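L-ribulose 3-epimerase (Methylomonas sp. DH-1, PDB 7CJ6) catalyses the manganese-dependent epimerization of ketoses at C3, acting most strongly on L-ribulose and also interconverting D-allulose and D-fructose. Local coordinates at residues A68-S73 with D90-K95; G105-G110 with L207-I212; G110-A115 with I147-E152. All coordinates share one frame; numbering follows the deposited sequence.

Contact 1: A68-S73 with D90-K95; sequences ASLGLS and DELLRK. With PSJ (D-psicose), chain D.
Leu70 and Leu72 of strand 65-72 interlock with Leu92 and Leu93 of helix 83-102, and these four side chains make all the close approaches. On the helix side a single branch of each residue does the touching. Leu92 CD2 sits 4.0 Å from Leu70 CD2 and 4.0 Å from Leu72 CD2, so one methyl is shared by two strand residues. Leu93 CD2 does the same, 4.2 Å from both Leu70 CD1 and Leu72 CD2. The Leu92 chain runs antiparallel alongside those of Leu70 and Leu72, while that of Leu93 lies roughly perpendicular to both.

The torsions explain the fit. Leu70 CB points at the helix, and chi1 of 63° holds CG between the backbone N and the carbonyl carbon, where the fork offers CD2 to Leu92 and CD1 to Leu93. Leu72 leaves the strand less directly; with CG opposite its carbonyl carbon (chi1 -60°), CD2 is brought inward. Just before Leu70, Ser69 faces the sugar: its OG, also hydrogen-bonded to Glu41, accepts a hydrogen bond from psicose O6 at 2.7 Å. No hydrogen bond links strand and helix, so their adhesion rests on buried methyl contacts at van der Waals spacing, governed by shape instead of bond direction.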
loop_
_atom_site.group_PDB
_atom_site.type_symbol
_atom_site.label_atom_id
_atom_site.label_comp_id
_atom_site.label_asym_id
_atom_site.label_seq_id
_atom_site.Cartn_x
_atom_site.Cartn_y
_atom_site.Cartn_z
ATOM N N ALA A 68 2.277 15.802 18.075
ATOM C CA ALA A 68 2.078 14.369 18.384
ATOM C C ALA A 68 1.196 13.732 17.315
ATOM O O ALA A 68 0.180 14.346 16.943
ATOM C CB ALA A 68 1.476 14.222 19.758
ATOM N N SER A 69 1.571 12.535 16.858
ATOM C CA SER A 69 0.711 11.667 16.022
ATOM C C SER A 69 0.492 10.346 16.759
ATOM O O SER A 69 1.244 10.029 17.693
ATOM C CB SER A 69 1.277 11.446 14.649
ATOM O OG SER A 69 2.618 10.985 14.704
ATOM N N LEU A 70 -0.520 9.605 16.345
ATOM C CA LEU A 70 -0.714 8.228 16.838
ATOM C C LEU A 70 -1.620 7.496 15.857
ATOM O O LEU A 70 -2.211 8.144 14.980
ATOM C CB LEU A 70 -1.290 8.268 18.255
ATOM C CG LEU A 70 -2.669 8.906 18.409
ATOM C CD1 LEU A 70 -3.767 7.887 18.152
ATOM C CD2 LEU A 70 -2.825 9.511 19.794
ATOM N N GLY A 71 -1.641 6.177 15.974
ATOM C CA GLY A 71 -2.691 5.324 15.414
ATOM C C GLY A 71 -3.311 4.551 16.548
ATOM O O GLY A 71 -2.557 4.161 17.469
ATOM N N LEU A 72 -4.631 4.390 16.539
ATOM C CA LEU A 72 -5.297 3.503 17.521
ATOM C C LEU A 72 -4.986 2.054 17.140
ATOM O O LEU A 72 -4.340 1.830 16.091
ATOM C CB LEU A 72 -6.800 3.785 17.538
ATOM C CG LEU A 72 -7.187 5.215 17.903
ATOM C CD1 LEU A 72 -8.689 5.418 17.779
ATOM C CD2 LEU A 72 -6.709 5.579 19.299
ATOM N N SER A 73 -5.408 1.121 17.993
ATOM C CA SER A 73 -5.287 -0.343 17.806
ATOM C C SER A 73 -6.683 -0.963 17.914
ATOM O O SER A 73 -7.642 -0.231 18.239
ATOM C CB SER A 73 -4.341 -0.924 18.822
ATOM O OG SER A 73 -4.961 -0.991 20.096
ATOM N N ASP A 90 -11.528 6.771 23.235
ATOM C CA ASP A 90 -11.794 8.121 23.797
ATOM C C ASP A 90 -10.760 8.403 24.891
ATOM O O ASP A 90 -10.196 9.500 24.901
ATOM C CB ASP A 90 -13.222 8.224 24.342
ATOM C CG ASP A 90 -14.305 8.317 23.279
ATOM O OD1 ASP A 90 -13.961 8.309 22.080
ATOM O OD2 ASP A 90 -15.495 8.392 23.664
ATOM N N GLU A 91 -10.517 7.429 25.772
ATOM C CA GLU A 91 -9.602 7.569 26.936
ATOM C C GLU A 91 -8.167 7.796 26.451
ATOM O O GLU A 91 -7.502 8.681 27.001
ATOM C CB GLU A 91 -9.682 6.320 27.812
ATOM C CG GLU A 91 -8.808 6.380 29.050
ATOM C CD GLU A 91 -8.839 5.089 29.852
ATOM O OE1 GLU A 91 -8.508 4.032 29.278
ATOM O OE2 GLU A 91 -9.214 5.142 31.037
ATOM N N LEU A 92 -7.699 7.003 25.483
ATOM C CA LEU A 92 -6.320 7.097 24.937
ATOM C C LEU A 92 -6.173 8.466 24.269
ATOM O O LEU A 92 -5.132 9.114 24.445
ATOM C CB LEU A 92 -6.078 5.979 23.922
ATOM C CG LEU A 92 -4.635 5.850 23.435
ATOM C CD1 LEU A 92 -4.318 4.411 23.056
ATOM C CD2 LEU A 92 -4.358 6.788 22.270
ATOM N N LEU A 93 -7.202 8.885 23.535
ATOM C CA LEU A 93 -7.183 10.165 22.780
ATOM C C LEU A 93 -7.162 11.341 23.765
ATOM O O LEU A 93 -6.471 12.346 23.478
ATOM C CB LEU A 93 -8.388 10.213 21.837
ATOM C CG LEU A 93 -8.296 9.274 20.633
ATOM C CD1 LEU A 93 -9.617 9.200 19.890
ATOM C CD2 LEU A 93 -7.179 9.695 19.688
ATOM N N ARG A 94 -7.878 11.231 24.886
ATOM C CA ARG A 94 -7.845 12.260 25.957
ATOM C C ARG A 94 -6.429 12.311 26.544
ATOM O O ARG A 94 -5.897 13.424 26.697
ATOM C CB ARG A 94 -8.916 11.990 27.019
ATOM C CG ARG A 94 -10.308 12.466 26.621
ATOM C CD ARG A 94 -11.271 12.512 27.791
ATOM N NE ARG A 94 -11.370 11.242 28.498
ATOM C CZ ARG A 94 -12.222 10.270 28.190
ATOM N NH1 ARG A 94 -13.055 10.413 27.174
ATOM N NH2 ARG A 94 -12.237 9.156 28.899
ATOM N N LYS A 95 -5.831 11.155 26.845
ATOM C CA LYS A 95 -4.465 11.078 27.425
ATOM C C LYS A 95 -3.453 11.682 26.443
ATOM O O LYS A 95 -2.604 12.459 26.896
ATOM C CB LYS A 95 -4.090 9.637 27.780
ATOM C CG LYS A 95 -2.776 9.503 28.537
ATOM C CD LYS A 95 -2.743 10.291 29.832
ATOM C CE LYS A 95 -1.427 10.148 30.562
ATOM N NZ LYS A 95 -1.402 10.948 31.809
HETATM C C1 PSJ D . 1.359 5.874 9.119
HETATM O O1 PSJ D . 1.509 5.250 7.840
HETATM C C2 PSJ D . 1.480 7.361 8.937
HETATM O O2 PSJ D . 1.690 7.780 7.834
HETATM C C3 PSJ D . 1.301 8.281 10.107
HETATM O O3 PSJ D . 2.296 9.302 10.125
HETATM C C4 PSJ D . 1.368 7.420 11.353
HETATM O O4 PSJ D . 0.157 6.674 11.380
HETATM C C5 PSJ D . 1.510 8.197 12.655
HETATM O O5 PSJ D . 1.636 9.598 12.374
HETATM C C6 PSJ D . 2.722 7.700 13.443
HETATM O O6 PSJ D . 2.743 8.271 14.762
#

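Contact 2: G105-G110 with L207-I212; sequences GSELCG and LGYVHI. With MN (manganese (II) ion), chain C; PSJ (D-psicose), chain D.
His211 ND1 binds the manganese ion at 2.2 Å, while the far side of the same ring passes Cys109, whose SG lies obliquely 4.4 Å from His211 NE2. Psicose O2 and O3, Glu152, Asp185 and Glu246 complete the metal site. His211 NE2 is hydrogen-bonded to Glu41 OE1, and Tyr209 OH is bonded to that same oxygen, which makes Glu41 a second-shell group tying the two rings together.

Cys109 covers one face of Tyr209: SG stands 3.6 Å from the ring centroid and 15° off the normal, a sulfur-aromatic contact, with Cys109 CB adding a CH-pi approach. Chi1 of 67° sets SG between the backbone N and carbonyl carbon of Cys109, above the ring. Glu107 instead comes to the ring edge, its CB 3.5 Å from Tyr209 CE2; its carboxylate goes on to Lys5 and Asn148. A leucine in place of Tyr209 would remove the flat surface below Cys109 SG and probably leave Glu41 less firmly fixed behind His211.

Strands 107-109 and 207-212 face each other across the barrel interior, axes 8.7 Å apart at closest and crossing at -64°. Tyr209 also touches strands 65-72 and 242-245, while Val210 and Ile212 pack on helix 227-236.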
loop_
_atom_site.group_PDB
_atom_site.type_symbol
_atom_site.label_atom_id
_atom_site.label_comp_id
_atom_site.label_asym_id
_atom_site.label_seq_id
_atom_site.Cartn_x
_atom_site.Cartn_y
_atom_site.Cartn_z
ATOM N N GLY A 105 2.381 21.591 22.867
ATOM C CA GLY A 105 2.030 21.281 21.467
ATOM C C GLY A 105 0.628 21.753 21.134
ATOM O O GLY A 105 -0.156 21.950 22.078
ATOM N N SER A 106 0.319 21.923 19.843
ATOM C CA SER A 106 -0.992 22.436 19.364
ATOM C C SER A 106 -1.599 21.531 18.285
ATOM O O SER A 106 -2.735 21.820 17.867
ATOM C CB SER A 106 -0.853 23.851 18.855
ATOM O OG SER A 106 0.180 23.934 17.886
ATOM N N GLU A 107 -0.888 20.498 17.829
ATOM C CA GLU A 107 -1.406 19.574 16.783
ATOM C C GLU A 107 -1.369 18.119 17.269
ATOM O O GLU A 107 -0.266 17.592 17.541
ATOM C CB GLU A 107 -0.625 19.751 15.485
ATOM C CG GLU A 107 -0.670 21.179 14.951
ATOM C CD GLU A 107 -2.035 21.706 14.528
ATOM O OE1 GLU A 107 -2.939 20.897 14.260
ATOM O OE2 GLU A 107 -2.186 22.933 14.455
ATOM N N LEU A 108 -2.547 17.498 17.355
ATOM C CA LEU A 108 -2.718 16.030 17.518
ATOM C C LEU A 108 -3.194 15.445 16.187
ATOM O O LEU A 108 -4.351 15.694 15.816
ATOM C CB LEU A 108 -3.738 15.747 18.617
ATOM C CG LEU A 108 -3.964 14.261 18.884
ATOM C CD1 LEU A 108 -2.647 13.576 19.192
ATOM C CD2 LEU A 108 -4.963 14.044 20.004
ATOM N N CYS A 109 -2.334 14.704 15.490
ATOM C CA CYS A 109 -2.568 14.280 14.084
ATOM C C CYS A 109 -2.342 12.773 13.920
ATOM O O CYS A 109 -2.135 12.079 14.938
ATOM C CB CYS A 109 -1.697 15.092 13.130
ATOM S SG CYS A 109 0.082 14.789 13.296
ATOM N N GLY A 110 -2.438 12.287 12.678
ATOM C CA GLY A 110 -2.240 10.871 12.320
ATOM C C GLY A 110 -3.554 10.117 12.263
ATOM O O GLY A 110 -4.597 10.759 12.042
ATOM N N LEU A 207 -6.864 21.915 5.120
ATOM C CA LEU A 207 -5.586 21.172 5.235
ATOM C C LEU A 207 -4.816 21.757 6.419
ATOM O O LEU A 207 -4.337 22.900 6.307
ATOM C CB LEU A 207 -4.764 21.234 3.947
ATOM C CG LEU A 207 -3.466 20.426 3.998
ATOM C CD1 LEU A 207 -3.745 18.967 4.311
ATOM C CD2 LEU A 207 -2.685 20.546 2.703
ATOM N N GLY A 208 -4.723 20.987 7.505
ATOM C CA GLY A 208 -4.181 21.438 8.803
ATOM C C GLY A 208 -2.783 20.905 9.063
ATOM O O GLY A 208 -2.105 21.434 9.960
ATOM N N TYR A 209 -2.341 19.904 8.304
ATOM C CA TYR A 209 -1.096 19.158 8.618
ATOM C C TYR A 209 -0.655 18.320 7.421
ATOM O O TYR A 209 -1.516 17.746 6.725
ATOM C CB TYR A 209 -1.336 18.254 9.824
ATOM C CG TYR A 209 -0.128 18.011 10.691
ATOM C CD1 TYR A 209 0.874 17.136 10.306
ATOM C CD2 TYR A 209 0.002 18.652 11.909
ATOM C CE1 TYR A 209 1.977 16.909 11.111
ATOM C CE2 TYR A 209 1.097 18.435 12.726
ATOM C CZ TYR A 209 2.083 17.552 12.331
ATOM O OH TYR A 209 3.155 17.341 13.148
ATOM N N VAL A 210 0.659 18.238 7.211
ATOM C CA VAL A 210 1.266 17.540 6.044
ATOM C C VAL A 210 2.389 16.621 6.522
ATOM O O VAL A 210 3.207 17.041 7.377
ATOM C CB VAL A 210 1.803 18.522 4.990
ATOM C CG1 VAL A 210 2.666 17.789 3.970
ATOM C CG2 VAL A 210 0.676 19.275 4.307
ATOM N N HIS A 211 2.427 15.426 5.939
ATOM C CA HIS A 211 3.540 14.453 6.042
ATOM C C HIS A 211 4.208 14.354 4.674
ATOM O O HIS A 211 3.487 14.120 3.676
ATOM C CB HIS A 211 3.036 13.094 6.547
ATOM C CG HIS A 211 2.950 13.014 8.032
ATOM N ND1 HIS A 211 2.685 11.834 8.704
ATOM C CD2 HIS A 211 3.118 13.963 8.978
ATOM C CE1 HIS A 211 2.676 12.068 10.000
ATOM N NE2 HIS A 211 2.938 13.368 10.194
ATOM N N ILE A 212 5.525 14.564 4.648
ATOM C CA ILE A 212 6.393 14.323 3.463
ATOM C C ILE A 212 7.039 12.947 3.621
ATOM O O ILE A 212 7.892 12.794 4.523
ATOM C CB ILE A 212 7.449 15.437 3.321
ATOM C CG1 ILE A 212 6.801 16.822 3.249
ATOM C CG2 ILE A 212 8.356 15.159 2.134
ATOM C CD1 ILE A 212 5.734 16.946 2.194
HETATM MN MN MN C . 2.143 9.938 7.829
HETATM C C1 PSJ D . 1.359 5.874 9.119
HETATM O O1 PSJ D . 1.509 5.250 7.840
HETATM C C2 PSJ D . 1.480 7.361 8.937
HETATM O O2 PSJ D . 1.690 7.780 7.834
HETATM C C3 PSJ D . 1.301 8.281 10.107
HETATM O O3 PSJ D . 2.296 9.302 10.125
HETATM C C4 PSJ D . 1.368 7.420 11.353
HETATM O O4 PSJ D . 0.157 6.674 11.380
HETATM C C5 PSJ D . 1.510 8.197 12.655
HETATM O O5 PSJ D . 1.636 9.598 12.374
HETATM C C6 PSJ D . 2.722 7.700 13.443
HETATM O O6 PSJ D . 2.743 8.271 14.762
#

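Contact 3: G110-A115 with I147-E152; sequences GVIYCA and INIDLE. With MN (manganese (II) ion), chain C; PSJ (D-psicose), chain D.
Gly110 docks on the end of strand 148-152 through its backbone, Glu152 N donating to Gly110 O at 2.9 Å with an N-H...O angle of 162°, while Gly110 N to Asp150 O is long and weak at 3.4 Å.

Two residues further on, Ile112 drives CD1 between two strand residues, 3.5 Å from Leu151 CD2 and 3.9 Å from Ile149 CB. Its other neighbours, Leu93 and Met135, belong to helices 83-102 and 125-143. This is the layer between sheet and helices of a TIM barrel: strand 107-112, helix 125-143 and strand 148-152 form one beta-alpha-beta unit, the two strands being parallel neighbours in the closed sheet.

Tyr113 turns back beside Leu151, its CD2 3.9 Å from Leu151 CB, and donates OH to Glu152 O at 2.6 Å. That oxygen lies at the ring edge, in the ring plane, while the hydroxyl is tilted from the carbonyl plane. Val111 CG1 stands over one face of the ring, toward its rim.

Gly110 O also takes a weak bond from Ile112 N, closing an inverse gamma turn centred on Val111, so this one oxygen both anchors the chain to the strand and bends it away. Gly110 N has a further hydrogen bond to His183 ND1. The positive phi of Gly110, 95°, favours glycine, and a beta carbon would be crowded by psicose O5.

Glu152 heads for the barrel interior. With CG anti to the backbone N (chi1 -171°) and the chain extended beyond it, OE2 reaches the manganese ion at 2.0 Å, and OE1 comes 3.1 Å from Gly110 CA. Glu152 is probably a proton donor or acceptor in the epimerization, as in related enzymes; its carboxylate lies beside the bound sugar.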
loop_
_atom_site.group_PDB
_atom_site.type_symbol
_atom_site.label_atom_id
_atom_site.label_comp_id
_atom_site.label_asym_id
_atom_site.label_seq_id
_atom_site.Cartn_x
_atom_site.Cartn_y
_atom_site.Cartn_z
ATOM N N GLY A 110 -2.438 12.287 12.678
ATOM C CA GLY A 110 -2.240 10.871 12.320
ATOM C C GLY A 110 -3.554 10.117 12.263
ATOM O O GLY A 110 -4.597 10.759 12.042
ATOM N N VAL A 111 -3.509 8.796 12.451
ATOM C CA VAL A 111 -4.710 7.916 12.353
ATOM C C VAL A 111 -5.349 7.845 13.742
ATOM O O VAL A 111 -5.140 6.844 14.464
ATOM C CB VAL A 111 -4.346 6.542 11.759
ATOM C CG1 VAL A 111 -5.573 5.679 11.506
ATOM C CG2 VAL A 111 -3.549 6.716 10.472
ATOM N N ILE A 112 -6.081 8.905 14.098
ATOM C CA ILE A 112 -6.696 9.125 15.442
ATOM C C ILE A 112 -8.173 8.717 15.402
ATOM O O ILE A 112 -8.821 8.747 16.466
ATOM C CB ILE A 112 -6.522 10.597 15.874
ATOM C CG1 ILE A 112 -7.118 11.577 14.859
ATOM C CG2 ILE A 112 -5.060 10.903 16.139
ATOM C CD1 ILE A 112 -7.130 13.008 15.336
ATOM N N TYR A 113 -8.679 8.341 14.224
ATOM C CA TYR A 113 -10.133 8.192 13.945
ATOM C C TYR A 113 -10.491 6.712 13.750
ATOM O O TYR A 113 -11.675 6.396 13.500
ATOM C CB TYR A 113 -10.517 9.025 12.721
ATOM C CG TYR A 113 -9.699 8.716 11.494
ATOM C CD1 TYR A 113 -10.093 7.731 10.605
ATOM C CD2 TYR A 113 -8.518 9.390 11.233
ATOM C CE1 TYR A 113 -9.346 7.429 9.479
ATOM C CE2 TYR A 113 -7.760 9.103 10.112
ATOM C CZ TYR A 113 -8.174 8.120 9.231
ATOM O OH TYR A 113 -7.432 7.822 8.126
ATOM N N CYS A 114 -9.500 5.828 13.870
ATOM C CA CYS A 114 -9.672 4.363 13.696
ATOM C C CYS A 114 -8.383 3.647 14.098
ATOM O O CYS A 114 -7.364 4.333 14.324
ATOM C CB CYS A 114 -9.996 4.015 12.249
ATOM S SG CYS A 114 -8.574 4.227 11.147
ATOM N N ALA A 115 -8.432 2.318 14.165
ATOM C CA ALA A 115 -7.241 1.469 14.369
ATOM C C ALA A 115 -6.352 1.600 13.129
ATOM O O ALA A 115 -6.871 1.452 11.999
ATOM C CB ALA A 115 -7.647 0.041 14.633
ATOM N N ILE A 147 -5.746 23.008 21.233
ATOM C CA ILE A 147 -5.190 21.945 20.346
ATOM C C ILE A 147 -6.134 21.722 19.163
ATOM O O ILE A 147 -7.359 21.631 19.372
ATOM C CB ILE A 147 -4.934 20.654 21.148
ATOM C CG1 ILE A 147 -3.709 20.807 22.054
ATOM C CG2 ILE A 147 -4.811 19.451 20.222
ATOM C CD1 ILE A 147 -3.543 19.687 23.058
ATOM N N ASN A 148 -5.555 21.656 17.967
ATOM C CA ASN A 148 -6.225 21.281 16.698
ATOM C C ASN A 148 -6.010 19.785 16.480
ATOM O O ASN A 148 -4.897 19.310 16.761
ATOM C CB ASN A 148 -5.646 22.033 15.497
ATOM C CG ASN A 148 -5.791 23.537 15.576
ATOM O OD1 ASN A 148 -6.858 24.047 15.916
ATOM N ND2 ASN A 148 -4.735 24.255 15.218
ATOM N N ILE A 149 -7.018 19.073 15.978
ATOM C CA ILE A 149 -6.827 17.669 15.527
ATOM C C ILE A 149 -6.823 17.652 13.993
ATOM O O ILE A 149 -7.653 18.355 13.382
ATOM C CB ILE A 149 -7.868 16.722 16.160
ATOM C CG1 ILE A 149 -9.290 16.980 15.659
ATOM C CG2 ILE A 149 -7.784 16.803 17.675
ATOM C CD1 ILE A 149 -10.300 15.972 16.160
ATOM N N ASP A 150 -5.891 16.896 13.409
ATOM C CA ASP A 150 -5.763 16.709 11.943
ATOM C C ASP A 150 -5.845 15.210 11.639
ATOM O O ASP A 150 -4.930 14.472 12.057
ATOM C CB ASP A 150 -4.475 17.357 11.433
ATOM C CG ASP A 150 -4.114 18.632 12.174
ATOM O OD1 ASP A 150 -4.538 19.716 11.715
ATOM O OD2 ASP A 150 -3.397 18.534 13.194
ATOM N N LEU A 151 -6.908 14.795 10.945
ATOM C CA LEU A 151 -7.201 13.381 10.597
ATOM C C LEU A 151 -6.361 12.998 9.379
ATOM O O LEU A 151 -6.600 13.558 8.285
ATOM C CB LEU A 151 -8.691 13.207 10.284
ATOM C CG LEU A 151 -9.674 13.941 11.191
ATOM C CD1 LEU A 151 -11.050 13.312 11.096
ATOM C CD2 LEU A 151 -9.209 13.956 12.630
ATOM N N GLU A 152 -5.415 12.075 9.562
ATOM C CA GLU A 152 -4.481 11.662 8.488
ATOM C C GLU A 152 -5.158 10.627 7.589
ATOM O O GLU A 152 -5.409 9.493 8.049
ATOM C CB GLU A 152 -3.183 11.106 9.058
ATOM C CG GLU A 152 -2.137 10.895 7.991
ATOM C CD GLU A 152 -0.779 10.487 8.521
ATOM O OE1 GLU A 152 -0.689 10.199 9.734
ATOM O OE2 GLU A 152 0.170 10.443 7.722
HETATM MN MN MN C . 2.143 9.938 7.829
HETATM C C1 PSJ D . 1.359 5.874 9.119
HETATM O O1 PSJ D . 1.509 5.250 7.840
HETATM C C2 PSJ D . 1.480 7.361 8.937
HETATM O O2 PSJ D . 1.690 7.780 7.834
HETATM C C3 PSJ D . 1.301 8.281 10.107
HETATM O O3 PSJ D . 2.296 9.302 10.125
HETATM C C4 PSJ D . 1.368 7.420 11.353
HETATM O O4 PSJ D . 0.157 6.674 11.380
HETATM C C5 PSJ D . 1.510 8.197 12.655
HETATM O O5 PSJ D . 1.636 9.598 12.374
HETATM C C6 PSJ D . 2.722 7.700 13.443
HETATM O O6 PSJ D . 2.743 8.271 14.762
#

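Following the chain, contact 1 comes first: strand 65-72 is followed, after residues 73-82, by helix 83-102, and residues 90-95 fold back on 68-73. It closes before strand 107-112 begins. Contact 2 opens there and spans the longest stretch, closing when 207-212 arrives across the barrel. Contact 3 lies within that span, joining 110-115 to the next strand, 148-152, and shares Gly110 with contact 2; no two contacts cross. Backbone bonding of neighbouring strands links contacts 1 and 2, as between Ala68 O and Cys109 N, and contacts 2 and 3, as between Ser106 O and Asn148 N. Contact 1 fixes sheet to helix, contact 3 joins adjacent strands and contact 2 bridges the interior, all three meeting the sugar.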